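Local structure of phosphoribosylaminoimidazole carboxylase (Treponema denticola, 5C5D) at the interface of chains A and B. The protein catalyses the reversible carboxylation of 5-aminoimidazole ribonucleotide with CO2 to 4-carboxy-5-aminoimidazole ribonucleotide in de novo purine synthesis, and does not accept N5-carboxyaminoimidazole ribonucleotide. Numbering follows the deposited sequence. Chains: chain A/B, phosphoribosylaminoimidazole carboxylase.

Contact 1: the interface of chains A and B. Residues chain A 77-78, 80-83, 108-110; chain B 119, 122-123, 126, 139, 143.
The guanidinium of B:Arg126 is the flat group at the heart of this patch. Over one face, offset toward the rim, sits the terminal methyl CE of B:Met143, 3.4 Å above the plane, so a neighbouring helix of the same chain (133-157) backs the arginine. At the edge, in plane, lies the carbonyl carbon of A:Asp77. The arginine meets A:Asp77 end-on with both terminal nitrogens. NH2 of B:Arg126 gives a hydrogen bond to the backbone O of A:Asp77 at 2.7 Å, in the carbonyl plane and on a lone pair. NH1 of B:Arg126 forms a salt bridge with carboxylate OD2 of A:Asp77, also 2.7 Å, but comes in from above the carboxylate, whose plane is turned 52° from the guanidinium. The remaining nitrogen, NE of B:Arg126, reaches the backbone O of A:Lys81 at 3.2 Å from above that carbonyl's plane. A bend at chi3 (72°) swings the head group between the end of helix 72-79 and the loop that follows it.

A:Asp77 holds its carboxylate anti to the backbone N (chi1 -169°), where OD2 of A:Asp77 also accepts the backbone N-H of A:Ser110, with N 2.8 Å away. Two donors thus grip one oxygen, and the A:Ser110 bond ties the 108-110 loop to the salt bridge. The arginine's charge would favour an ionised aspartate. About two turns back toward the start of helix 117-128, amide oxygen OD1 of B:Asn119 takes the backbone N-H of A:Gly108 on a lone pair, with N 2.8 Å away. Between these polar ends, CD2 of B:Leu122 packs against CB of A:Ser110 at 3.9 Å.

The site docks helix 117-128 of one subunit onto a helix end and two loops of the other. By reading mostly backbone groups it would help set the register of this two-fold pair, one of the contacts in the deposited assembly of eight chains, and its twin repeats the grip with the chains exchanged.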
# COMPACT_ATOMS: atom_id res chain seq x y z
N ASP A 77 -19.99 8.75 18.62
CA ASP A 77 -20.84 9.41 17.61
C ASP A 77 -22.23 8.79 17.55
O ASP A 77 -23.22 9.50 17.35
CB ASP A 77 -20.19 9.33 16.23
CG ASP A 77 -20.89 10.21 15.21
OD1 ASP A 77 -20.60 11.42 15.18
OD2 ASP A 77 -21.70 9.67 14.43
N GLY A 78 -22.29 7.48 17.72
CA GLY A 78 -23.57 6.79 17.74
C GLY A 78 -24.42 7.10 18.96
O GLY A 78 -25.64 6.89 18.94
N VAL A 80 -24.12 10.25 21.16
CA VAL A 80 -24.42 11.65 21.45
C VAL A 80 -25.28 12.27 20.35
O VAL A 80 -25.36 11.75 19.24
CB VAL A 80 -23.13 12.49 21.63
CG1 VAL A 80 -22.27 11.89 22.73
CG2 VAL A 80 -22.30 12.60 20.31
N LYS A 81 -25.94 13.37 20.68
CA LYS A 81 -26.89 13.97 19.75
C LYS A 81 -26.19 14.78 18.67
O LYS A 81 -26.50 14.67 17.49
CB LYS A 81 -27.88 14.87 20.52
CG LYS A 81 -28.75 14.14 21.52
CD LYS A 81 -29.51 15.15 22.41
CE LYS A 81 -30.59 14.49 23.29
NZ LYS A 81 -30.08 13.96 24.59
N GLY A 82 -25.25 15.61 19.10
CA GLY A 82 -24.64 16.58 18.22
C GLY A 82 -23.47 16.00 17.44
O GLY A 82 -23.17 14.83 17.55
N ALA A 83 -22.84 16.86 16.66
CA ALA A 83 -21.67 16.45 15.87
C ALA A 83 -20.48 16.04 16.74
O ALA A 83 -20.31 16.50 17.88
CB ALA A 83 -21.29 17.59 14.96
N GLY A 108 -24.82 6.42 8.73
CA GLY A 108 -25.48 6.68 10.00
C GLY A 108 -24.54 7.04 11.12
O GLY A 108 -24.98 7.42 12.18
N ILE A 109 -23.23 6.91 10.90
CA ILE A 109 -22.23 7.28 11.89
C ILE A 109 -21.32 8.29 11.21
O ILE A 109 -20.67 7.95 10.22
CB ILE A 109 -21.43 6.04 12.37
CG1 ILE A 109 -22.36 5.06 13.11
CG2 ILE A 109 -20.23 6.42 13.25
CD1 ILE A 109 -22.91 5.58 14.42
N SER A 110 -21.28 9.52 11.71
CA SER A 110 -20.74 10.64 10.95
C SER A 110 -19.75 11.54 11.69
O SER A 110 -19.88 12.76 11.65
CB SER A 110 -21.90 11.52 10.46
OG SER A 110 -22.52 12.15 11.57
N ASN B 119 -23.47 10.37 5.10
CA ASN B 119 -22.85 10.86 6.32
C ASN B 119 -22.41 12.32 6.23
O ASN B 119 -22.36 13.00 7.25
CB ASN B 119 -21.68 9.98 6.70
CG ASN B 119 -22.14 8.70 7.33
OD1 ASN B 119 -23.25 8.61 7.83
ND2 ASN B 119 -21.30 7.69 7.28
N LEU B 122 -25.51 14.00 7.18
CA LEU B 122 -25.82 13.83 8.59
C LEU B 122 -24.91 14.72 9.44
O LEU B 122 -25.36 15.34 10.40
CB LEU B 122 -25.69 12.37 9.01
CG LEU B 122 -25.86 12.06 10.50
CD1 LEU B 122 -27.21 12.54 11.02
CD2 LEU B 122 -25.70 10.55 10.76
N LEU B 123 -23.62 14.79 9.09
CA LEU B 123 -22.71 15.67 9.83
C LEU B 123 -23.16 17.13 9.72
O LEU B 123 -23.14 17.86 10.71
CB LEU B 123 -21.28 15.52 9.30
CG LEU B 123 -20.28 16.52 9.90
CD1 LEU B 123 -20.14 16.30 11.40
CD2 LEU B 123 -18.94 16.40 9.20
N ARG B 126 -26.06 17.61 12.01
CA ARG B 126 -25.71 17.56 13.41
C ARG B 126 -24.86 18.76 13.80
O ARG B 126 -24.83 19.16 14.97
CB ARG B 126 -25.01 16.25 13.76
CG ARG B 126 -25.91 15.06 13.54
CD ARG B 126 -25.16 13.77 13.68
NE ARG B 126 -24.79 13.44 15.05
CZ ARG B 126 -24.12 12.33 15.39
NH1 ARG B 126 -23.75 11.47 14.45
NH2 ARG B 126 -23.82 12.08 16.66
N VAL B 139 -32.70 14.95 13.31
CA VAL B 139 -31.56 14.02 13.50
C VAL B 139 -31.95 12.87 14.42
O VAL B 139 -31.66 11.71 14.14
CB VAL B 139 -30.33 14.74 14.08
CG1 VAL B 139 -29.25 13.75 14.56
CG2 VAL B 139 -29.76 15.69 13.04
N MET B 143 -31.79 8.93 13.37
CA MET B 143 -30.83 8.01 13.94
C MET B 143 -31.54 6.90 14.70
O MET B 143 -31.05 5.78 14.72
CB MET B 143 -29.84 8.77 14.83
CG MET B 143 -28.65 9.30 13.98
SD MET B 143 -27.46 10.36 14.81
CE MET B 143 -26.27 9.15 15.41

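Contact 2: the interface of chains A and B. Residues chain A 84, 111-114, 119, 123, 127; chain B 83-84, 110-114, 123, 127.
Three residues, A:Leu123, A:Leu113 and A:Ile127, bury much of the surface here, and with their copies they gather around the two-fold axis. A:Leu123 loses 53 Å² to chain B. Its CG stands anti to the backbone N (chi1 174°), which drives the fork tip-first from helix 117-128 into the other chain. There the two methyls of A:Leu123 part: CD1 rests on CB of B:Ala83 at 4.0 Å, while CD2 meets CB of B:Ala112 at 3.9 Å. B:Ala112 in turn faces A:Ala112 across the axis, methyl to methyl, with the CB atoms 3.4 Å apart, tighter than usual van der Waals contact.

A:Leu113 and B:Leu113 are joined through their backbones, and on the side chain it is CB, not the branched end, that comes up against the partner's carbonyl oxygen. They form an antiparallel bridge in which A:Leu113 N donates to B:Leu113 O at 3.1 Å, and the reciprocal bond has the same length. Both bonds are fairly straight, 164° at the hydrogen, and each lies in the carbonyl plane on a lone pair. Strand 112-113 of each subunit is thereby paired with its symmetry mate, and the backbone polar groups of the bridge satisfy one another within largely apolar surroundings.

On the opposite side of the alanine pair, A:Ile127 and B:Ile127 cross at about a right angle. Each sets CG1 anti to its carbonyl carbon (chi1 -81°), and CD1 of B:Ile127 touches CG1 of A:Ile127 at 4.1 Å. CG1 of A:Ile127 also lies against the methyl of B:Ala83. Beyond the crossing, water 1 links the backbone O of A:Ile127, 2.9 Å away, to the matching oxygen of B:Ile127.

This apolar seam, bridged by paired strands at one end and a shared water at the other, lies at the two-fold axis of this pair and probably holds the two chains face to face.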
# COMPACT_ATOMS: atom_id res chain seq x y z
N THR A 84 -19.62 15.17 16.18
CA THR A 84 -18.34 14.86 16.80
C THR A 84 -17.20 14.93 15.78
O THR A 84 -17.43 14.97 14.57
CB THR A 84 -18.31 13.47 17.48
OG1 THR A 84 -18.26 12.43 16.49
CG2 THR A 84 -19.55 13.29 18.39
N PRO A 111 -18.74 10.96 12.33
CA PRO A 111 -17.74 11.85 12.91
C PRO A 111 -16.95 12.56 11.82
O PRO A 111 -16.63 11.96 10.79
CB PRO A 111 -16.83 10.90 13.70
CG PRO A 111 -16.97 9.64 13.01
CD PRO A 111 -18.35 9.55 12.45
N ALA A 112 -16.63 13.82 12.04
CA ALA A 112 -15.70 14.56 11.19
C ALA A 112 -14.26 14.10 11.41
O ALA A 112 -13.76 14.23 12.51
CB ALA A 112 -15.78 16.00 11.49
N LEU A 113 -13.59 13.62 10.37
CA LEU A 113 -12.21 13.21 10.54
C LEU A 113 -11.24 14.36 10.21
O LEU A 113 -11.30 14.97 9.14
CB LEU A 113 -11.90 12.01 9.66
CG LEU A 113 -10.48 11.41 9.70
CD1 LEU A 113 -10.09 11.08 11.13
CD2 LEU A 113 -10.46 10.21 8.81
N VAL A 114 -10.36 14.65 11.15
CA VAL A 114 -9.29 15.63 10.95
C VAL A 114 -7.99 15.05 11.50
O VAL A 114 -7.98 14.53 12.62
CB VAL A 114 -9.65 16.97 11.66
CG1 VAL A 114 -8.64 18.03 11.36
CG2 VAL A 114 -11.05 17.46 11.23
N ASN A 119 -5.88 21.44 13.79
CA ASN A 119 -7.04 21.54 12.92
C ASN A 119 -8.31 20.98 13.54
O ASN A 119 -9.40 21.43 13.19
CB ASN A 119 -6.75 20.84 11.60
CG ASN A 119 -5.88 21.68 10.71
OD1 ASN A 119 -5.81 22.90 10.88
ND2 ASN A 119 -5.21 21.05 9.78
N LEU A 123 -11.52 23.32 13.53
CA LEU A 123 -12.83 22.86 13.05
C LEU A 123 -13.90 23.05 14.13
O LEU A 123 -15.01 23.50 13.85
CB LEU A 123 -12.77 21.39 12.62
CG LEU A 123 -14.13 20.79 12.25
CD1 LEU A 123 -14.73 21.50 11.05
CD2 LEU A 123 -13.99 19.30 12.00
N ILE A 127 -17.10 25.41 13.77
CA ILE A 127 -18.44 24.84 13.90
C ILE A 127 -19.30 25.77 14.79
O ILE A 127 -20.40 26.15 14.40
CB ILE A 127 -18.40 23.41 14.48
CG1 ILE A 127 -18.05 22.43 13.36
CG2 ILE A 127 -19.72 23.04 15.10
CD1 ILE A 127 -17.76 21.00 13.82
N ALA B 83 -17.19 26.54 9.11
CA ALA B 83 -16.73 25.18 8.85
C ALA B 83 -17.08 24.68 7.44
O ALA B 83 -18.07 25.12 6.83
CB ALA B 83 -17.32 24.26 9.90
N THR B 84 -16.28 23.74 6.93
CA THR B 84 -16.62 23.04 5.70
C THR B 84 -16.42 21.53 5.87
O THR B 84 -15.81 21.07 6.83
CB THR B 84 -15.79 23.51 4.48
OG1 THR B 84 -14.45 23.03 4.57
CG2 THR B 84 -15.82 25.05 4.38
N SER B 110 -8.95 23.25 7.75
CA SER B 110 -9.63 22.28 8.61
C SER B 110 -10.97 21.77 8.09
O SER B 110 -11.95 21.75 8.84
CB SER B 110 -9.87 22.91 9.98
OG SER B 110 -10.80 23.97 9.88
N PRO B 111 -11.04 21.32 6.84
CA PRO B 111 -12.30 20.71 6.43
C PRO B 111 -12.53 19.40 7.16
O PRO B 111 -11.59 18.63 7.37
CB PRO B 111 -12.11 20.47 4.93
CG PRO B 111 -10.68 20.33 4.79
CD PRO B 111 -10.00 21.19 5.80
N ALA B 112 -13.77 19.14 7.53
CA ALA B 112 -14.18 17.83 8.04
C ALA B 112 -14.23 16.79 6.93
O ALA B 112 -15.00 16.95 6.00
CB ALA B 112 -15.51 17.93 8.66
N LEU B 113 -13.47 15.71 7.04
CA LEU B 113 -13.52 14.68 6.02
C LEU B 113 -14.54 13.59 6.39
O LEU B 113 -14.50 13.00 7.47
CB LEU B 113 -12.15 14.06 5.82
CG LEU B 113 -11.99 12.95 4.77
CD1 LEU B 113 -12.51 13.42 3.42
CD2 LEU B 113 -10.54 12.57 4.71
N VAL B 114 -15.46 13.33 5.46
CA VAL B 114 -16.42 12.24 5.60
C VAL B 114 -16.50 11.50 4.27
O VAL B 114 -16.62 12.14 3.22
CB VAL B 114 -17.81 12.80 6.02
CG1 VAL B 114 -18.78 11.70 6.29
CG2 VAL B 114 -17.68 13.69 7.27
N LEU B 123 -23.62 14.79 9.09
CA LEU B 123 -22.71 15.67 9.83
C LEU B 123 -23.16 17.13 9.72
O LEU B 123 -23.14 17.86 10.71
CB LEU B 123 -21.28 15.52 9.30
CG LEU B 123 -20.28 16.52 9.90
CD1 LEU B 123 -20.14 16.30 11.40
CD2 LEU B 123 -18.94 16.40 9.20
N ILE B 127 -24.23 19.39 12.83
CA ILE B 127 -23.51 20.63 13.11
C ILE B 127 -24.53 21.75 13.43
O ILE B 127 -24.40 22.43 14.44
CB ILE B 127 -22.61 21.05 11.92
CG1 ILE B 127 -21.31 20.24 11.98
CG2 ILE B 127 -22.31 22.53 11.95
CD1 ILE B 127 -20.41 20.38 10.75
O HOH W 1 -23.01 25.03 14.98

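The C-alpha centres of contact 1 and contact 2 lie about 12 Å apart, and the two patches share B:Leu123. Both draw on helix 117-128 and the segment around Ser110 (108-114): contact 1 uses them on the polar flank, contact 2 at the axis. Since the axis repeats contact 1 with the chains exchanged, contact 2 sits between two such flanks, an apolar centre with a charged, backbone-reading grip to either side. Neighbouring faces of helix 117-128 serve the two contacts, which would couple orientation to packing. The deposited assembly holds eight copies, in which this pairing would be one building contact.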